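Local atomic coordinates of RmpD (Hexulose-6-phosphate synthase) (Streptococcus mutans, PDB entry 3EXR), a protein that is a TIM-barrel protein of the HUMPS family, a closed ring of eight parallel strands surrounded by helices. Residues V33-T38 with V62-C67. Sequence-based numbering, arbitrary orientation.
Sequences VIEAGT and VADTKC
Neighbouring parallel strands 33-36 and 60-67 of the TIM barrel pair here, E35 beside V62 and A36 beside A63, and the contact ends in a polar cluster at their C-terminal ends. Three backbone hydrogen bonds join them, V62 N to I34 O, A36 N to V62 O (2.9 Å) and D64 N to A36 O. On the face bearing E35 and V62, which looks into the barrel, CG1 of V33 presses tightly on CG2 of V62 (3.5 Å), small branched groups that both also touch W85 of the next strand, 85-89. A36 and A63 point to the other face, where the short methyl of A63 meets N78 of helix 71-79. The extended chain of E35 passes over CB of V62, and its OE2 lies 3.1 Å from CB of D64. The two carboxylates are turned 46° apart, with E35 OE2 3.3 Å from D64 OD2; these oxygens do not bond to each other, and Q9 binds E35 OE1. D64 CG is anti to its backbone N (chi1 179°), which sets OD2 beside T38. K66, bent at its last torsion, brings NZ to 2.8 Å from both OD1 and OD2 of D64, a salt bridge in which the hydrogen bond to OD1 uses the syn lone pair. T38 OG1 completes the group, giving its proton to D64 O at 2.7 Å from above the carbonyl plane and accepting one from K66 NZ at 3.0 Å. G37 is the N-cap of helix 38-44, and the next N-H, that of T38, makes a weak bond to D64 OD2. The D64 carboxylate is therefore held mainly by K66 and T87, while T38 OG1 fixes the D64 carbonyl, one polar network at the strand ends where TIM-barrel active sites lie.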
ATOM      1  N   VAL A  33     -16.456  -0.064  14.264  1.00  9.98           N
ATOM      2  CA  VAL A  33     -15.080   0.184  13.803  1.00  8.79           C
ATOM      3  C   VAL A  33     -15.085   1.241  12.677  1.00  9.63           C
ATOM      4  O   VAL A  33     -15.924   1.174  11.769  1.00  8.63           O
ATOM      5  CB  VAL A  33     -14.432  -1.111  13.225  1.00  9.24           C
ATOM      6  CG1 VAL A  33     -12.977  -0.929  12.912  1.00  8.03           C
ATOM      7  CG2 VAL A  33     -14.656  -2.333  14.130  1.00  7.52           C
ATOM      8  N   ILE A  34     -14.172   2.208  12.753  1.00  9.11           N
ATOM      9  CA  ILE A  34     -14.018   3.237  11.709  1.00  9.71           C
ATOM     10  C   ILE A  34     -12.636   3.102  11.088  1.00  8.34           C
ATOM     11  O   ILE A  34     -11.631   3.051  11.792  1.00  8.59           O
ATOM     12  CB  ILE A  34     -14.203   4.671  12.273  1.00 10.18           C
ATOM     13  CG1 ILE A  34     -15.577   4.801  12.914  1.00 11.84           C
ATOM     14  CG2 ILE A  34     -14.072   5.701  11.163  1.00 10.93           C
ATOM     15  CD1 ILE A  34     -15.732   5.965  13.778  1.00 13.11           C
ATOM     16  N   GLU A  35     -12.594   3.067   9.762  1.00  7.65           N
ATOM     17  CA  GLU A  35     -11.361   2.769   9.019  1.00  7.67           C
ATOM     18  C   GLU A  35     -10.988   3.930   8.093  1.00  7.49           C
ATOM     19  O   GLU A  35     -11.774   4.348   7.246  1.00  7.62           O
ATOM     20  CB  GLU A  35     -11.516   1.493   8.181  1.00  7.18           C
ATOM     21  CG  GLU A  35     -10.368   1.243   7.209  1.00  8.23           C
ATOM     22  CD  GLU A  35     -10.498  -0.080   6.479  1.00  9.58           C
ATOM     23  OE1 GLU A  35     -11.644  -0.542   6.242  1.00  9.99           O
ATOM     24  OE2 GLU A  35      -9.448  -0.698   6.171  1.00 11.76           O
ATOM     25  N   ALA A  36      -9.778   4.447   8.280  1.00  6.88           N
ATOM     26  CA  ALA A  36      -9.177   5.375   7.339  1.00  7.86           C
ATOM     27  C   ALA A  36      -8.598   4.566   6.190  1.00  7.61           C
ATOM     28  O   ALA A  36      -7.558   3.890   6.356  1.00  7.24           O
ATOM     29  CB  ALA A  36      -8.062   6.169   8.030  1.00  7.86           C
ATOM     30  N   GLY A  37      -9.256   4.607   5.035  1.00  7.67           N
ATOM     31  CA  GLY A  37      -8.867   3.763   3.924  1.00  8.28           C
ATOM     32  C   GLY A  37      -7.593   4.210   3.226  1.00  7.31           C
ATOM     33  O   GLY A  37      -7.205   5.373   3.314  1.00  7.96           O
ATOM     34  N   THR A  38      -6.949   3.293   2.494  1.00  7.87           N
ATOM     35  CA  THR A  38      -5.645   3.573   1.877  1.00  7.55           C
ATOM     36  C   THR A  38      -5.721   4.750   0.910  1.00  7.78           C
ATOM     37  O   THR A  38      -4.825   5.594   0.886  1.00  8.13           O
ATOM     38  CB  THR A  38      -5.133   2.361   1.085  1.00  7.95           C
ATOM     39  OG1 THR A  38      -5.367   1.154   1.825  1.00  8.69           O
ATOM     40  CG2 THR A  38      -3.648   2.487   0.836  1.00  7.78           C
ATOM     41  N   VAL A  62      -9.013   1.832  12.452  1.00  8.35           N
ATOM     42  CA  VAL A  62      -8.143   1.097  11.549  1.00  8.24           C
ATOM     43  C   VAL A  62      -7.411   2.108  10.667  1.00  8.35           C
ATOM     44  O   VAL A  62      -8.042   3.003  10.101  1.00  8.62           O
ATOM     45  CB  VAL A  62      -8.951   0.163  10.636  1.00  8.56           C
ATOM     46  CG1 VAL A  62      -8.025  -0.651   9.732  1.00  9.42           C
ATOM     47  CG2 VAL A  62      -9.833  -0.765  11.462  1.00  9.39           C
ATOM     48  N   ALA A  63      -6.082   1.990  10.647  1.00  7.31           N
ATOM     49  CA  ALA A  63      -5.249   2.709   9.661  1.00  7.56           C
ATOM     50  C   ALA A  63      -4.971   1.700   8.537  1.00  7.56           C
ATOM     51  O   ALA A  63      -4.154   0.786   8.683  1.00  7.82           O
ATOM     52  CB  ALA A  63      -3.963   3.191  10.293  1.00  8.26           C
ATOM     53  N   ASP A  64      -5.623   1.898   7.395  1.00  7.24           N
ATOM     54  CA  ASP A  64      -5.538   0.948   6.286  1.00  7.72           C
ATOM     55  C   ASP A  64      -4.362   1.334   5.397  1.00  7.38           C
ATOM     56  O   ASP A  64      -4.551   1.837   4.309  1.00  7.96           O
ATOM     57  CB  ASP A  64      -6.870   0.947   5.543  1.00  8.33           C
ATOM     58  CG  ASP A  64      -6.916   0.015   4.355  1.00  9.52           C
ATOM     59  OD1 ASP A  64      -6.152  -0.957   4.256  1.00  9.41           O
ATOM     60  OD2 ASP A  64      -7.761   0.243   3.459  1.00 11.76           O
ATOM     61  N   THR A  65      -3.147   1.071   5.872  1.00  7.19           N
ATOM     62  CA  THR A  65      -1.955   1.451   5.111  1.00  7.66           C
ATOM     63  C   THR A  65      -1.526   0.410   4.074  1.00  8.05           C
ATOM     64  O   THR A  65      -0.709   0.701   3.209  1.00  8.79           O
ATOM     65  CB  THR A  65      -0.745   1.672   6.025  1.00  7.66           C
ATOM     66  OG1 THR A  65      -0.487   0.475   6.761  1.00 10.27           O
ATOM     67  CG2 THR A  65      -1.025   2.739   7.043  1.00  8.60           C
ATOM     68  N   LYS A  66      -2.038  -0.818   4.175  1.00  8.60           N
ATOM     69  CA  LYS A  66      -1.637  -1.909   3.281  1.00  8.95           C
ATOM     70  C   LYS A  66      -0.114  -1.965   3.211  1.00  9.54           C
ATOM     71  O   LYS A  66       0.496  -2.115   2.141  1.00  9.06           O
ATOM     72  CB  LYS A  66      -2.287  -1.758   1.909  1.00  9.26           C
ATOM     73  CG  LYS A  66      -3.800  -1.986   1.981  1.00  9.48           C
ATOM     74  CD  LYS A  66      -4.470  -2.003   0.614  1.00 11.43           C
ATOM     75  CE  LYS A  66      -5.950  -2.405   0.677  1.00 12.14           C
ATOM     76  NZ  LYS A  66      -6.797  -1.514   1.551  1.00 12.37           N
ATOM     77  N   CYS A  67       0.481  -1.816   4.393  1.00  9.77           N
ATOM     78  CA  CYS A  67       1.934  -1.757   4.555  1.00 10.52           C
ATOM     79  C   CYS A  67       2.658  -2.961   3.961  1.00 10.70           C
ATOM     80  O   CYS A  67       2.311  -4.113   4.241  1.00 10.59           O
ATOM     81  CB  CYS A  67       2.259  -1.607   6.032  1.00 10.95           C
ATOM     82  SG  CYS A  67       3.967  -1.714   6.422  1.00 13.58           S
TER